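Local structure of ancestral D-type dye decolorizing peroxidase (Geotrichum candidum, 7ANV) at residues G15-T20 and L75-V80; I144-D149 and D155-E160; N262-E267 and N456-P461; Q331-R336 and S421-V426. The protein probably uses its haem to reduce hydrogen peroxide while oxidising dyes and related substrates, as other dye-decolorizing peroxidases do. All blocks are in the same frame, centred on the assembly; numbering follows the deposited sequence.

Contact 1 (G15-T20 and L75-V80); sequences GLPKKT and LPLAGV. With SO4 (sulfate ion), chain H.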
loop_
_atom_site.group_PDB
_atom_site.type_symbol
_atom_site.label_atom_id
_atom_site.label_comp_id
_atom_site.label_asym_id
_atom_site.label_seq_id
_atom_site.Cartn_x
_atom_site.Cartn_y
_atom_site.Cartn_z
ATOM N N GLY A 15 2.683 -11.887 5.439
ATOM C CA GLY A 15 2.230 -10.674 6.140
ATOM C C GLY A 15 1.851 -10.931 7.579
ATOM O O GLY A 15 1.285 -11.988 7.902
ATOM N N LEU A 16 2.171 -9.977 8.454
ATOM C CA LEU A 16 1.855 -10.106 9.895
ATOM C C LEU A 16 0.352 -10.013 10.096
ATOM O O LEU A 16 -0.266 -9.045 9.688
ATOM C CB LEU A 16 2.562 -8.995 10.672
ATOM C CG LEU A 16 4.074 -8.926 10.532
ATOM C CD1 LEU A 16 4.597 -7.727 11.322
ATOM C CD2 LEU A 16 4.700 -10.211 11.011
ATOM N N PRO A 17 -0.291 -11.043 10.660
ATOM C CA PRO A 17 -1.735 -11.004 10.898
ATOM C C PRO A 17 -2.037 -9.998 12.010
ATOM O O PRO A 17 -1.186 -9.809 12.874
ATOM C CB PRO A 17 -2.093 -12.421 11.372
ATOM C CG PRO A 17 -0.808 -13.007 11.802
ATOM C CD PRO A 17 0.294 -12.344 11.016
ATOM N N LYS A 18 -3.177 -9.321 11.929
ATOM C CA LYS A 18 -3.399 -8.169 12.832
ATOM C C LYS A 18 -4.864 -7.750 12.894
ATOM O O LYS A 18 -5.596 -7.835 11.863
ATOM C CB LYS A 18 -2.531 -7.008 12.343
ATOM C CG LYS A 18 -2.930 -6.385 11.016
ATOM C CD LYS A 18 -1.804 -5.622 10.367
ATOM C CE LYS A 18 -2.100 -5.216 8.944
ATOM N NZ LYS A 18 -0.924 -4.574 8.348
ATOM N N LYS A 19 -5.246 -7.218 14.047
ATOM C CA LYS A 19 -6.441 -6.343 14.201
ATOM C C LYS A 19 -5.949 -4.911 14.458
ATOM O O LYS A 19 -6.687 -3.980 14.232
ATOM C CB LYS A 19 -7.307 -6.852 15.353
ATOM C CG LYS A 19 -7.846 -8.263 15.108
ATOM C CD LYS A 19 -8.936 -8.745 16.060
ATOM C CE LYS A 19 -9.589 -10.023 15.535
ATOM N NZ LYS A 19 -10.885 -10.330 16.197
ATOM N N THR A 20 -4.728 -4.769 14.967
ATOM C CA THR A 20 -4.114 -3.461 15.272
ATOM C C THR A 20 -2.612 -3.567 15.023
ATOM O O THR A 20 -2.033 -4.665 15.141
ATOM C CB THR A 20 -4.440 -3.009 16.703
ATOM O OG1 THR A 20 -3.951 -1.684 16.914
ATOM C CG2 THR A 20 -3.865 -3.914 17.770
ATOM N N LEU A 75 -7.155 -14.941 20.494
ATOM C CA LEU A 75 -5.825 -15.620 20.498
ATOM C C LEU A 75 -4.716 -14.573 20.605
ATOM O O LEU A 75 -4.468 -13.854 19.638
ATOM C CB LEU A 75 -5.666 -16.445 19.212
ATOM C CG LEU A 75 -4.340 -17.204 19.073
ATOM C CD1 LEU A 75 -4.085 -18.138 20.260
ATOM C CD2 LEU A 75 -4.302 -17.979 17.764
ATOM N N PRO A 76 -4.023 -14.452 21.768
ATOM C CA PRO A 76 -2.979 -13.440 21.945
ATOM C C PRO A 76 -1.820 -13.764 20.995
ATOM O O PRO A 76 -1.255 -14.839 21.095
ATOM C CB PRO A 76 -2.545 -13.523 23.418
ATOM C CG PRO A 76 -3.589 -14.408 24.084
ATOM C CD PRO A 76 -4.196 -15.259 22.988
ATOM N N LEU A 77 -1.511 -12.844 20.081
ATOM C CA LEU A 77 -0.518 -13.095 19.022
ATOM C C LEU A 77 0.093 -11.762 18.607
ATOM O O LEU A 77 -0.713 -10.873 18.245
ATOM C CB LEU A 77 -1.250 -13.728 17.847
ATOM C CG LEU A 77 -0.362 -14.050 16.660
ATOM C CD1 LEU A 77 0.441 -15.306 16.963
ATOM C CD2 LEU A 77 -1.214 -14.196 15.406
ATOM N N ALA A 78 1.422 -11.631 18.672
ATOM C CA ALA A 78 2.151 -10.411 18.267
ATOM C C ALA A 78 3.087 -10.758 17.112
ATOM O O ALA A 78 3.560 -11.897 17.038
ATOM C CB ALA A 78 2.913 -9.811 19.415
ATOM N N GLY A 79 3.305 -9.826 16.199
ATOM C CA GLY A 79 4.344 -10.003 15.185
ATOM C C GLY A 79 5.230 -8.775 15.179
ATOM O O GLY A 79 4.708 -7.694 15.433
ATOM N N VAL A 80 6.518 -8.935 14.968
ATOM C CA VAL A 80 7.517 -7.829 15.059
ATOM C C VAL A 80 8.396 -7.872 13.828
ATOM O O VAL A 80 8.962 -8.918 13.550
ATOM C CB VAL A 80 8.406 -7.916 16.315
ATOM C CG1 VAL A 80 9.356 -6.712 16.392
ATOM C CG2 VAL A 80 7.542 -8.012 17.553
HETATM S S SO4 H . -4.954 -10.887 8.573
HETATM O O1 SO4 H . -6.107 -10.364 7.889
HETATM O O2 SO4 H . -3.868 -11.026 7.635
HETATM O O3 SO4 H . -5.265 -12.178 9.137
HETATM O O4 SO4 H . -4.578 -9.987 9.630
#
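Leu16 presses its branched end onto the backbone of Gly79, where the two backbones come nearest and both residues are buried. With CG anti to the carbonyl carbon (chi1 -57°), both methyls reach the strand: Leu16 CD1 rests 4.0 Å from Gly79 C, near the peptide that leads to Val80, and Leu16 CD2 stands 4.2 Å from Gly79 CA. This fit depends on the absence of a side chain, since a CB on Gly79 would fall 3.0 Å from Leu16 CD2. Val51 of helix 48-59 and Ala147 of strand 142-148 also touch the leucine. The site lies at the border of a ferredoxin-like half of the peroxidase: strand 78-84 is an outermost strand of its four-stranded antiparallel sheet, and 15-20 leads into strand 20-28 through a classic beta bulge in which Lys19 and Thr20 both face Gly148. Farther along, the packing thins to a single apolar touch between residues partly open to solvent, Pro17 CG to Leu77 CD2 at 3.8 Å, the two side chains crossing at about a right angle and both meeting Ile58. Past Pro17 the loop turns polar. Lys18 N donates to O4 of a sulfate, probably from the crystallisation liquor, over 2.8 Å with an N-H...O angle of 157°, and Arg55 binds the same ion. The Lys18 side chain leads away from Leu77 and Gly79 and forms a salt bridge with Glu21.

Contact 2 (I144-D149 and D155-E160); sequences ILVAGD and DKKLQE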
loop_
_atom_site.group_PDB
_atom_site.type_symbol
_atom_site.label_atom_id
_atom_site.label_comp_id
_atom_site.label_asym_id
_atom_site.label_seq_id
_atom_site.Cartn_x
_atom_site.Cartn_y
_atom_site.Cartn_z
ATOM N N ILE A 144 10.020 0.177 13.633
ATOM C CA ILE A 144 9.659 -1.146 14.199
ATOM C C ILE A 144 8.170 -1.263 14.010
ATOM O O ILE A 144 7.435 -0.365 14.443
ATOM C CB ILE A 144 10.095 -1.292 15.667
ATOM C CG1 ILE A 144 11.605 -1.128 15.783
ATOM C CG2 ILE A 144 9.643 -2.637 16.213
ATOM C CD1 ILE A 144 12.133 -1.110 17.182
ATOM N N LEU A 145 7.744 -2.374 13.419
ATOM C CA LEU A 145 6.319 -2.711 13.199
ATOM C C LEU A 145 5.910 -3.711 14.266
ATOM O O LEU A 145 6.564 -4.779 14.383
ATOM C CB LEU A 145 6.185 -3.445 11.857
ATOM C CG LEU A 145 6.403 -2.715 10.561
ATOM C CD1 LEU A 145 7.901 -2.515 10.334
ATOM C CD2 LEU A 145 5.783 -3.556 9.435
ATOM N N VAL A 146 4.867 -3.434 15.004
ATOM C CA VAL A 146 4.336 -4.422 15.972
ATOM C C VAL A 146 2.846 -4.633 15.654
ATOM O O VAL A 146 2.042 -3.706 15.819
ATOM C CB VAL A 146 4.571 -3.968 17.431
ATOM C CG1 VAL A 146 4.153 -5.071 18.388
ATOM C CG2 VAL A 146 6.022 -3.549 17.671
ATOM N N ALA A 147 2.501 -5.832 15.220
ATOM C CA ALA A 147 1.144 -6.221 14.786
ATOM C C ALA A 147 0.575 -7.192 15.828
ATOM O O ALA A 147 1.335 -7.927 16.431
ATOM C CB ALA A 147 1.241 -6.860 13.427
ATOM N N GLY A 148 -0.705 -7.117 16.141
ATOM C CA GLY A 148 -1.270 -8.018 17.146
ATOM C C GLY A 148 -2.766 -8.131 17.048
ATOM O O GLY A 148 -3.423 -7.394 16.279
ATOM N N ASP A 149 -3.286 -9.022 17.865
ATOM C CA ASP A 149 -4.726 -9.296 17.987
ATOM C C ASP A 149 -5.442 -8.166 18.738
ATOM O O ASP A 149 -6.658 -8.074 18.618
ATOM C CB ASP A 149 -4.914 -10.607 18.736
ATOM C CG ASP A 149 -4.418 -10.515 20.167
ATOM O OD1 ASP A 149 -3.175 -10.527 20.341
ATOM O OD2 ASP A 149 -5.275 -10.447 21.083
ATOM N N ASP A 155 0.852 -3.396 22.968
ATOM C CA ASP A 155 1.426 -2.500 24.011
ATOM C C ASP A 155 2.440 -3.270 24.844
ATOM O O ASP A 155 3.494 -2.712 25.168
ATOM C CB ASP A 155 0.310 -1.896 24.862
ATOM C CG ASP A 155 -0.542 -0.895 24.107
ATOM O OD1 ASP A 155 -0.169 -0.560 22.947
ATOM O OD2 ASP A 155 -1.578 -0.442 24.699
ATOM N N LYS A 156 2.118 -4.512 25.187
ATOM C CA LYS A 156 3.003 -5.367 25.997
ATOM C C LYS A 156 4.277 -5.609 25.207
ATOM O O LYS A 156 5.390 -5.498 25.769
ATOM C CB LYS A 156 2.279 -6.669 26.328
ATOM C CG LYS A 156 3.157 -7.623 27.111
ATOM C CD LYS A 156 2.377 -8.787 27.643
ATOM C CE LYS A 156 3.086 -9.459 28.792
ATOM N NZ LYS A 156 2.215 -10.511 29.374
ATOM N N LYS A 157 4.138 -5.949 23.918
ATOM C CA LYS A 157 5.326 -6.243 23.094
ATOM C C LYS A 157 6.174 -4.963 22.923
ATOM O O LYS A 157 7.428 -5.027 22.937
ATOM C CB LYS A 157 4.866 -6.828 21.765
ATOM C CG LYS A 157 5.968 -7.257 20.829
ATOM C CD LYS A 157 6.898 -8.302 21.352
ATOM C CE LYS A 157 6.249 -9.619 21.729
ATOM N NZ LYS A 157 7.283 -10.615 22.106
ATOM N N LEU A 158 5.536 -3.827 22.694
ATOM C CA LEU A 158 6.253 -2.534 22.604
ATOM C C LEU A 158 7.028 -2.248 23.898
ATOM O O LEU A 158 8.125 -1.712 23.802
ATOM C CB LEU A 158 5.252 -1.422 22.341
ATOM C CG LEU A 158 4.848 -1.277 20.895
ATOM C CD1 LEU A 158 3.608 -0.382 20.797
ATOM C CD2 LEU A 158 6.020 -0.751 20.076
ATOM N N GLN A 159 6.487 -2.527 25.089
ATOM C CA GLN A 159 7.244 -2.278 26.346
ATOM C C GLN A 159 8.500 -3.159 26.338
ATOM O O GLN A 159 9.535 -2.731 26.833
ATOM C CB GLN A 159 6.386 -2.562 27.571
ATOM C CG GLN A 159 5.338 -1.492 27.820
ATOM C CD GLN A 159 6.015 -0.153 28.028
ATOM O OE1 GLN A 159 6.982 -0.009 28.787
ATOM N NE2 GLN A 159 5.556 0.824 27.268
ATOM N N GLU A 160 8.394 -4.388 25.857
ATOM C CA GLU A 160 9.547 -5.320 25.810
ATOM C C GLU A 160 10.606 -4.761 24.845
ATOM O O GLU A 160 11.818 -4.733 25.198
ATOM C CB GLU A 160 9.044 -6.714 25.415
ATOM C CG GLU A 160 10.152 -7.712 25.262
ATOM C CD GLU A 160 9.663 -9.076 24.806
ATOM O OE1 GLU A 160 8.518 -9.167 24.336
ATOM O OE2 GLU A 160 10.464 -10.018 24.883
#
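Val146 splits its two methyls between neighbouring residues of the helix. Val146 CG1, anti to the backbone N (chi1 -174°), lies 3.7 Å from Lys157 CG and also touches Lys157 CB, the aliphatic root of that side chain. Val146 CG2 meets the end of Leu158, 3.7 Å from its CD2 and 4.1 Å from its CG. No hydrogen bond crosses; the valine is buried and the contact is wholly apolar. Cutting Val146 back to alanine is likely to leave a gap between strand and helix, with Lys157 CG and Leu158 CD2 deprived of the methyls they rest on. Next out, the same valine touches Val154 and Ile161, residues of helix 151-164 that lie before and after Lys157 and Leu158 in the chain. This is the third strand of a ferredoxin-like fold against the helix that follows it: 142-148 runs in the middle of the antiparallel sheet, and helix 151-164 packs on one sheet face on its way to strand 174-183. Neighbouring strands widen the footprint of the helix, Leu158 reaching Thr22 and Lys157 reaching Ala78 and Val80. Lys157 bends at chi2 and chi3, which turns its ammonium away from the sheet. There Lys157 NZ makes a salt bridge of 2.9 Å with Glu160 OE1, meeting it on the syn side and 25° out of the carboxylate plane. At the turn between strand and helix, Asp149 OD1 is hydrogen-bonded to Thr153 OG1 and to Leu77 N, linking the start of the helix to the loop that enters strand 78-84.

Contact 3 (N262-E267 and N456-P461); sequences NKFLEE and NELSLP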
loop_
_atom_site.group_PDB
_atom_site.type_symbol
_atom_site.label_atom_id
_atom_site.label_comp_id
_atom_site.label_asym_id
_atom_site.label_seq_id
_atom_site.Cartn_x
_atom_site.Cartn_y
_atom_site.Cartn_z
ATOM N N ASN A 262 -17.926 10.815 0.073
ATOM C CA ASN A 262 -19.357 10.426 0.028
ATOM C C ASN A 262 -20.167 11.541 -0.639
ATOM O O ASN A 262 -21.082 11.231 -1.410
ATOM C CB ASN A 262 -19.857 10.054 1.424
ATOM C CG ASN A 262 -19.421 8.659 1.797
ATOM O OD1 ASN A 262 -19.303 7.802 0.911
ATOM N ND2 ASN A 262 -19.220 8.430 3.080
ATOM N N LYS A 263 -19.865 12.795 -0.316
ATOM C CA LYS A 263 -20.573 13.964 -0.889
ATOM C C LYS A 263 -20.387 13.958 -2.403
ATOM O O LYS A 263 -21.349 14.206 -3.123
ATOM C CB LYS A 263 -20.013 15.245 -0.281
ATOM C CG LYS A 263 -20.663 16.536 -0.727
ATOM C CD LYS A 263 -20.007 17.731 -0.007
ATOM C CE LYS A 263 -20.723 19.051 -0.194
ATOM N NZ LYS A 263 -20.402 19.658 -1.506
ATOM N N PHE A 264 -19.178 13.680 -2.871
ATOM C CA PHE A 264 -18.901 13.611 -4.316
ATOM C C PHE A 264 -19.768 12.523 -4.976
ATOM O O PHE A 264 -20.364 12.762 -6.057
ATOM C CB PHE A 264 -17.407 13.401 -4.504
ATOM C CG PHE A 264 -17.036 13.411 -5.953
ATOM C CD1 PHE A 264 -17.076 14.596 -6.664
ATOM C CD2 PHE A 264 -16.783 12.237 -6.619
ATOM C CE1 PHE A 264 -16.771 14.602 -8.012
ATOM C CE2 PHE A 264 -16.436 12.251 -7.953
ATOM C CZ PHE A 264 -16.454 13.434 -8.649
ATOM N N LEU A 265 -19.820 11.319 -4.393
ATOM C CA LEU A 265 -20.653 10.243 -4.981
ATOM C C LEU A 265 -22.112 10.724 -4.989
ATOM O O LEU A 265 -22.793 10.548 -5.990
ATOM C CB LEU A 265 -20.506 8.951 -4.174
ATOM C CG LEU A 265 -19.103 8.344 -4.125
ATOM C CD1 LEU A 265 -19.170 7.013 -3.422
ATOM C CD2 LEU A 265 -18.485 8.177 -5.496
ATOM N N GLU A 266 -22.568 11.299 -3.883
ATOM C CA GLU A 266 -23.986 11.705 -3.682
ATOM C C GLU A 266 -24.358 12.735 -4.745
ATOM O O GLU A 266 -25.483 12.683 -5.284
ATOM C CB GLU A 266 -24.186 12.277 -2.266
ATOM C CG GLU A 266 -24.089 11.216 -1.163
ATOM C CD GLU A 266 -23.788 11.639 0.287
ATOM O OE1 GLU A 266 -23.443 12.837 0.561
ATOM O OE2 GLU A 266 -23.869 10.749 1.177
ATOM N N GLU A 267 -23.446 13.647 -5.068
ATOM C CA GLU A 267 -23.730 14.753 -6.030
ATOM C C GLU A 267 -23.600 14.284 -7.488
ATOM O O GLU A 267 -23.971 15.047 -8.394
ATOM C CB GLU A 267 -22.799 15.926 -5.733
ATOM C CG GLU A 267 -23.161 16.618 -4.427
ATOM C CD GLU A 267 -22.231 17.753 -4.010
ATOM O OE1 GLU A 267 -21.102 17.841 -4.545
ATOM O OE2 GLU A 267 -22.611 18.499 -3.113
ATOM N N ASN A 456 -17.557 11.601 -21.680
ATOM C CA ASN A 456 -17.905 12.641 -20.673
ATOM C C ASN A 456 -16.900 12.644 -19.513
ATOM O O ASN A 456 -16.638 11.583 -18.880
ATOM C CB ASN A 456 -19.355 12.505 -20.217
ATOM C CG ASN A 456 -20.331 12.880 -21.319
ATOM O OD1 ASN A 456 -19.935 13.467 -22.338
ATOM N ND2 ASN A 456 -21.599 12.515 -21.156
ATOM N N GLU A 457 -16.368 13.828 -19.222
ATOM C CA GLU A 457 -15.352 14.044 -18.168
ATOM C C GLU A 457 -16.078 14.303 -16.856
ATOM O O GLU A 457 -17.078 15.053 -16.822
ATOM C CB GLU A 457 -14.495 15.281 -18.439
ATOM C CG GLU A 457 -13.597 15.202 -19.660
ATOM C CD GLU A 457 -12.490 14.194 -19.525
ATOM O OE1 GLU A 457 -12.252 13.774 -18.387
ATOM O OE2 GLU A 457 -11.898 13.789 -20.550
ATOM N N LEU A 458 -15.588 13.716 -15.800
ATOM C CA LEU A 458 -16.033 14.033 -14.444
ATOM C C LEU A 458 -14.907 14.859 -13.816
ATOM O O LEU A 458 -13.744 14.463 -13.872
ATOM C CB LEU A 458 -16.314 12.679 -13.795
ATOM C CG LEU A 458 -16.915 12.718 -12.406
ATOM C CD1 LEU A 458 -18.321 13.277 -12.434
ATOM C CD2 LEU A 458 -16.874 11.318 -11.812
ATOM N N SER A 459 -15.205 16.081 -13.430
ATOM C CA SER A 459 -14.233 16.953 -12.745
ATOM C C SER A 459 -14.108 16.475 -11.297
ATOM O O SER A 459 -15.139 16.422 -10.633
ATOM C CB SER A 459 -14.707 18.372 -12.831
ATOM O OG SER A 459 -13.773 19.217 -12.222
ATOM N N LEU A 460 -12.918 16.115 -10.823
ATOM C CA LEU A 460 -12.766 15.707 -9.403
ATOM C C LEU A 460 -12.687 16.990 -8.590
ATOM O O LEU A 460 -12.400 18.047 -9.153
ATOM C CB LEU A 460 -11.548 14.793 -9.261
ATOM C CG LEU A 460 -11.639 13.545 -10.136
ATOM C CD1 LEU A 460 -10.337 12.768 -10.209
ATOM C CD2 LEU A 460 -12.789 12.660 -9.679
ATOM N N PRO A 461 -13.084 16.975 -7.302
ATOM C CA PRO A 461 -12.987 18.174 -6.473
ATOM C C PRO A 461 -11.542 18.679 -6.384
ATOM O O PRO A 461 -10.659 17.894 -6.409
ATOM C CB PRO A 461 -13.444 17.721 -5.084
ATOM C CG PRO A 461 -14.269 16.465 -5.341
ATOM C CD PRO A 461 -13.673 15.837 -6.589
#
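Phe264 reaches from its helix to pack against Leu458, Leu460, Pro461 and the carbonyl of Ser459. From CB, the ring leaves with CG anti to the backbone N (chi1 -176°), directed toward 456-461. Phe264 CG is 4.2 Å from Pro461 CG, and Phe264 CD1 comes nearer, 3.6 Å from the same atom. Over one face of the Phe264 ring Pro461 CD makes a CH-pi contact, 4.0 Å from the ring centroid and 30° off the normal. Farther out, Phe264 CE1 meets Ser459 O at 3.6 Å, the oxygen lying near the ring plane, where the weakly positive C-H edge probably suits it. At the tip, Phe264 CZ is 3.8 Å from Leu458 CD2, also at the edge, and 3.9 Å from Leu460 CD2, which approaches obliquely. The contact ties helix 258-267, which follows the first strand of the second ferredoxin-like sheet, to strand 458-459 of a small two-stranded antiparallel sheet (with 445-446) and the residues after it, on the way to strand 466-476. Replacement by an alanine is likely to open a gap between helix and small sheet, with Pro461 losing the face it lies on and Leu458 its aromatic neighbour. Phe465 meets the ring too, their planes at about 55°. Within the helix, Lys263 NZ and Glu267 OE2 form a salt bridge of 3.0 Å.

Contact 4 (Q331-R336 and S421-V426); sequences QDSQTR and SKPNPV. With SO4 (sulfate ion), chain E.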
loop_
_atom_site.group_PDB
_atom_site.type_symbol
_atom_site.label_atom_id
_atom_site.label_comp_id
_atom_site.label_asym_id
_atom_site.label_seq_id
_atom_site.Cartn_x
_atom_site.Cartn_y
_atom_site.Cartn_z
ATOM N N GLN A 331 -13.149 0.396 -29.387
ATOM C CA GLN A 331 -14.017 1.583 -29.211
ATOM C C GLN A 331 -14.950 1.292 -28.033
ATOM O O GLN A 331 -15.393 0.153 -27.908
ATOM C CB GLN A 331 -14.842 1.852 -30.472
ATOM C CG GLN A 331 -15.594 3.184 -30.462
ATOM C CD GLN A 331 -16.654 3.248 -31.548
ATOM O OE1 GLN A 331 -16.369 3.187 -32.736
ATOM N NE2 GLN A 331 -17.922 3.302 -31.145
ATOM N N ASP A 332 -15.233 2.292 -27.201
ATOM C CA ASP A 332 -16.090 2.167 -25.992
ATOM C C ASP A 332 -15.556 1.083 -25.035
ATOM O O ASP A 332 -16.358 0.433 -24.326
ATOM C CB ASP A 332 -17.546 1.922 -26.393
ATOM C CG ASP A 332 -18.042 2.863 -27.469
ATOM O OD1 ASP A 332 -17.909 4.101 -27.275
ATOM O OD2 ASP A 332 -18.542 2.371 -28.492
ATOM N N SER A 333 -14.238 0.945 -24.886
ATOM C CA SER A 333 -13.674 -0.154 -24.068
ATOM C C SER A 333 -13.765 0.093 -22.549
ATOM O O SER A 333 -13.274 -0.770 -21.819
ATOM C CB SER A 333 -12.260 -0.469 -24.438
ATOM O OG SER A 333 -11.478 0.692 -24.310
ATOM N N GLN A 334 -14.370 1.189 -22.082
ATOM C CA GLN A 334 -14.534 1.455 -20.620
ATOM C C GLN A 334 -15.938 1.029 -20.171
ATOM O O GLN A 334 -16.346 1.391 -19.054
ATOM C CB GLN A 334 -14.268 2.930 -20.333
ATOM C CG GLN A 334 -12.859 3.351 -20.705
ATOM C CD GLN A 334 -12.553 4.738 -20.204
ATOM O OE1 GLN A 334 -12.218 4.931 -19.038
ATOM N NE2 GLN A 334 -12.707 5.733 -21.072
ATOM N N THR A 335 -16.630 0.182 -20.939
ATOM C CA THR A 335 -18.002 -0.242 -20.586
ATOM C C THR A 335 -18.021 -0.872 -19.190
ATOM O O THR A 335 -18.932 -0.560 -18.383
ATOM C CB THR A 335 -18.546 -1.221 -21.625
ATOM O OG1 THR A 335 -18.646 -0.505 -22.862
ATOM C CG2 THR A 335 -19.864 -1.844 -21.221
ATOM N N ARG A 336 -17.065 -1.756 -18.882
ATOM C CA ARG A 336 -17.120 -2.549 -17.625
ATOM C C ARG A 336 -16.282 -1.897 -16.533
ATOM O O ARG A 336 -16.689 -1.947 -15.378
ATOM C CB ARG A 336 -16.659 -3.985 -17.870
ATOM C CG ARG A 336 -17.409 -4.646 -19.016
ATOM C CD ARG A 336 -16.900 -6.047 -19.310
ATOM N NE ARG A 336 -17.290 -6.958 -18.256
ATOM C CZ ARG A 336 -18.452 -7.618 -18.232
ATOM N NH1 ARG A 336 -19.408 -7.397 -19.121
ATOM N NH2 ARG A 336 -18.697 -8.468 -17.258
ATOM N N SER A 421 -2.408 1.503 -24.692
ATOM C CA SER A 421 -3.230 0.491 -25.398
ATOM C C SER A 421 -4.641 1.049 -25.642
ATOM O O SER A 421 -5.397 0.486 -26.455
ATOM C CB SER A 421 -3.265 -0.771 -24.604
ATOM O OG SER A 421 -3.611 -0.453 -23.280
ATOM N N LYS A 422 -5.006 2.142 -24.972
ATOM C CA LYS A 422 -6.334 2.790 -25.185
ATOM C C LYS A 422 -6.441 3.324 -26.611
ATOM O O LYS A 422 -5.453 3.547 -27.306
ATOM C CB LYS A 422 -6.484 3.921 -24.161
ATOM C CG LYS A 422 -5.701 5.164 -24.578
ATOM C CD LYS A 422 -5.699 6.346 -23.638
ATOM C CE LYS A 422 -4.728 7.411 -24.083
ATOM N NZ LYS A 422 -5.053 7.947 -25.434
ATOM N N PRO A 423 -7.674 3.604 -27.103
ATOM C CA PRO A 423 -7.859 4.300 -28.355
ATOM C C PRO A 423 -7.271 5.702 -28.246
ATOM O O PRO A 423 -7.432 6.370 -27.228
ATOM C CB PRO A 423 -9.385 4.334 -28.578
ATOM C CG PRO A 423 -9.888 3.204 -27.703
ATOM C CD PRO A 423 -8.966 3.205 -26.511
ATOM N N ASN A 424 -6.647 6.143 -29.329
ATOM C CA ASN A 424 -5.989 7.481 -29.328
ATOM C C ASN A 424 -6.918 8.599 -28.851
ATOM O O ASN A 424 -6.419 9.490 -28.147
ATOM C CB ASN A 424 -5.347 7.830 -30.659
ATOM C CG ASN A 424 -4.143 6.968 -30.947
ATOM O OD1 ASN A 424 -3.519 6.455 -30.034
ATOM N ND2 ASN A 424 -3.815 6.843 -32.215
ATOM N N PRO A 425 -8.212 8.697 -29.259
ATOM C CA PRO A 425 -9.068 9.801 -28.793
ATOM C C PRO A 425 -9.399 9.818 -27.301
ATOM O O PRO A 425 -9.942 10.840 -26.830
ATOM C CB PRO A 425 -10.373 9.640 -29.605
ATOM C CG PRO A 425 -9.933 8.860 -30.818
ATOM C CD PRO A 425 -8.890 7.881 -30.273
ATOM N N VAL A 426 -9.097 8.733 -26.571
ATOM C CA VAL A 426 -9.516 8.630 -25.151
ATOM C C VAL A 426 -8.485 9.306 -24.250
ATOM O O VAL A 426 -7.295 9.054 -24.425
ATOM C CB VAL A 426 -9.799 7.170 -24.774
ATOM C CG1 VAL A 426 -9.998 6.992 -23.268
ATOM C CG2 VAL A 426 -11.008 6.682 -25.560
HETATM S S SO4 E . -7.152 7.702 -34.244
HETATM O O1 SO4 E . -7.769 7.524 -35.545
HETATM O O2 SO4 E . -5.728 7.518 -34.358
HETATM O O3 SO4 E . -7.685 6.695 -33.338
HETATM O O4 SO4 E . -7.476 9.032 -33.813
#
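Gln334 makes the closest approach to Val426 with an amide nitrogen: Gln334 NE2 sits 3.7 Å from the methyl Val426 CG1, the two side chains coming from opposite directions. Gln334 CG is anti to the carbonyl carbon (chi1 -61°) and the chain is extended beyond it, carrying the amide to the valine. No hydrogen bond joins the segments. The amide is instead anchored by its other end, OE1 accepting a hydrogen bond from Phe339 N, which should restrain the rotation that turns NE2 to the valine. The second touch is looser, Ser333 OG to Pro423 CD at 4.2 Å, and that hydroxyl has its polar partner in Ala328 O. Two loops meet here, each folded into a type I beta turn, Asp332 to Thr335 and Pro423 to Val426, on the side of the protein that carries the second ferredoxin-like sheet. The second turn is closed by Val426 N to Pro423 O (3.0 Å) and braced by Lys422 NZ, which bonds to Val426 O at 2.7 Å, nearly along the C=O axis (161°). Gln454 bonds to Gln334 N and Asp332 O, holding the first turn from outside. Exposed Asn424 ND2 donates to O2 of a sulfate, probably from the crystallisation liquor, at 3.0 Å (N-H...O 159°).

Overall arrangement
From the N terminus, contact 1 closes a loop that contains helices 31-41 and 48-59, bringing the lead-in to strand 20-28 against strand 78-84. Contact 2 then closes a short turn from strand 142-148 into helix 151-164. These two follow in series and touch, with a probable hydrogen bond from Gly79 N to Ala147 O, and both involve neighbouring strands of the first four-stranded sheet. On the other side of the chain's centre, contact 3 spans 262 to 461, joining helix 258-267 to the segment before strand 466-476. Contact 4 falls within that span and pins two long loops together, its nearest atoms about 7 Å from contact 3. No spans cross.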